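PDB 7CBS: LPXTG cell wall anchor domain-containing protein from Lactobacillus rhamnosus, which serves as the basal subunit of the adhesive SpaCBA pilus and is probably joined to the fibre and the cell wall by sortase. Local coordinates for residues D72-F77 and L126-H131. Residues are numbered along the deposited sequence; the frame is centred on the assembly and turned at random.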
loop_
_atom_site.group_PDB
_atom_site.type_symbol
_atom_site.label_atom_id
_atom_site.label_comp_id
_atom_site.label_asym_id
_atom_site.label_seq_id
_atom_site.Cartn_x
_atom_site.Cartn_y
_atom_site.Cartn_z
ATOM N N ASP A 72 3.340 17.112 -2.229
ATOM C CA ASP A 72 4.694 16.845 -1.673
ATOM C C ASP A 72 5.244 18.154 -1.101
ATOM O O ASP A 72 5.476 19.075 -1.902
ATOM C CB ASP A 72 5.609 16.243 -2.744
ATOM C CG ASP A 72 7.073 16.131 -2.342
ATOM O OD1 ASP A 72 7.350 15.986 -1.128
ATOM O OD2 ASP A 72 7.933 16.193 -3.250
ATOM N N VAL A 73 5.431 18.234 0.223
ATOM C CA VAL A 73 5.973 19.444 0.922
ATOM C C VAL A 73 7.299 19.096 1.616
ATOM O O VAL A 73 7.701 19.854 2.519
ATOM C CB VAL A 73 4.949 20.027 1.921
ATOM C CG1 VAL A 73 3.620 20.333 1.250
ATOM C CG2 VAL A 73 4.731 19.130 3.138
ATOM N N THR A 74 7.973 18.027 1.178
ATOM C CA THR A 74 9.172 17.432 1.836
ATOM C C THR A 74 10.285 18.477 2.004
ATOM O O THR A 74 10.778 18.631 3.143
ATOM C CB THR A 74 9.711 16.228 1.054
ATOM O OG1 THR A 74 8.663 15.265 0.922
ATOM C CG2 THR A 74 10.904 15.586 1.732
ATOM N N ALA A 75 10.673 19.151 0.915
ATOM C CA ALA A 75 11.816 20.099 0.866
ATOM C C ALA A 75 11.519 21.322 1.740
ATOM O O ALA A 75 12.404 21.698 2.539
ATOM C CB ALA A 75 12.115 20.513 -0.555
ATOM N N ASP A 76 10.339 21.930 1.575
ATOM C CA ASP A 76 9.889 23.111 2.362
ATOM C C ASP A 76 9.788 22.720 3.839
ATOM O O ASP A 76 10.218 23.524 4.688
ATOM C CB ASP A 76 8.559 23.671 1.846
ATOM C CG ASP A 76 8.671 24.372 0.501
ATOM O OD1 ASP A 76 9.785 24.818 0.169
ATOM O OD2 ASP A 76 7.644 24.465 -0.209
ATOM N N PHE A 77 9.261 21.529 4.129
ATOM C CA PHE A 77 9.048 21.031 5.515
ATOM C C PHE A 77 10.390 20.968 6.252
ATOM O O PHE A 77 10.481 21.566 7.333
ATOM C CB PHE A 77 8.338 19.674 5.542
ATOM C CG PHE A 77 8.016 19.204 6.941
ATOM C CD1 PHE A 77 6.872 19.643 7.590
ATOM C CD2 PHE A 77 8.881 18.368 7.631
ATOM C CE1 PHE A 77 6.585 19.238 8.887
ATOM C CE2 PHE A 77 8.596 17.963 8.927
ATOM C CZ PHE A 77 7.444 18.398 9.554
ATOM N N LEU A 126 7.522 6.809 0.623
ATOM C CA LEU A 126 7.991 7.068 2.009
ATOM C C LEU A 126 9.123 8.102 1.981
ATOM O O LEU A 126 9.284 8.817 2.990
ATOM C CB LEU A 126 8.458 5.754 2.645
ATOM C CG LEU A 126 7.347 4.787 3.037
ATOM C CD1 LEU A 126 7.955 3.435 3.463
ATOM C CD2 LEU A 126 6.460 5.405 4.130
ATOM N N ARG A 127 9.859 8.186 0.867
ATOM C CA ARG A 127 11.027 9.090 0.695
ATOM C C ARG A 127 10.861 9.912 -0.588
ATOM O O ARG A 127 10.388 9.345 -1.596
ATOM C CB ARG A 127 12.329 8.281 0.645
ATOM N N GLN A 128 11.248 11.194 -0.540
ATOM C CA GLN A 128 11.376 12.084 -1.726
ATOM C C GLN A 128 12.842 12.520 -1.815
ATOM O O GLN A 128 13.197 13.539 -1.198
ATOM C CB GLN A 128 10.410 13.270 -1.632
ATOM C CG GLN A 128 8.943 12.865 -1.557
ATOM C CD GLN A 128 8.342 12.421 -2.872
ATOM O OE1 GLN A 128 9.006 12.335 -3.901
ATOM N NE2 GLN A 128 7.052 12.120 -2.840
ATOM N N GLY A 129 13.653 11.757 -2.554
ATOM C CA GLY A 129 15.126 11.853 -2.541
ATOM C C GLY A 129 15.703 10.990 -1.434
ATOM O O GLY A 129 15.322 9.807 -1.355
ATOM N N GLN A 130 16.567 11.562 -0.590
ATOM C CA GLN A 130 17.200 10.868 0.564
ATOM C C GLN A 130 16.360 11.089 1.830
ATOM O O GLN A 130 16.662 10.436 2.849
ATOM C CB GLN A 130 18.627 11.377 0.782
ATOM N N HIS A 131 15.353 11.966 1.765
ATOM C CA HIS A 131 14.592 12.487 2.936
ATOM C C HIS A 131 13.276 11.718 3.090
ATOM O O HIS A 131 12.663 11.371 2.057
ATOM C CB HIS A 131 14.322 13.991 2.788
ATOM C CG HIS A 131 15.558 14.812 2.623
ATOM N ND1 HIS A 131 15.580 15.975 1.876
ATOM C CD2 HIS A 131 16.811 14.645 3.099
ATOM C CE1 HIS A 131 16.795 16.475 1.883
ATOM N NE2 HIS A 131 17.568 15.679 2.628
#
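Gln128 lays its terminal amide over the carboxylate of Asp72. The two flat groups are stacked, with their planes 25° apart. Gln128 CD sits 3.8 Å from Asp72 OD2, and Gln128 CG is 3.5 Å from Asp72 OD1. The bend at the second torsion of Gln128 (chi2 -76°) brings its CD over the carboxylate. Thr74 crosses Gln128 at about a right angle, and Thr74 OG1 lies 3.5 Å from Gln128 CG. The methyl CG2 of Thr74 packs 3.9 Å from CB of His131.

Two bonds from Thr74 hold Asp72 OD1. The short one runs from Thr74 OG1 to Asp72 OD1 (2.5 Å), nearly along the C-O axis. The other, from Thr74 N to Asp72 OD1 (3.1 Å), comes from above the carboxylate plane and forms an Asx turn. Together they probably limit the rotation of the carboxylate.

The turn leads strand 67-72 into helix 74-84, with Val73 as N-cap. Residues 129-130 join strands 118-128 and 131-141 in a hairpin. Strand 131-141 pairs with 67-72 as well as 118-128, and Thr74 OG1 also accepts a hydrogen bond from its Val134 N. The contact thus sets Gln128 and His131, on either side of the hairpin turn, against the end of strand 67-72 and the first turn of helix 74-84.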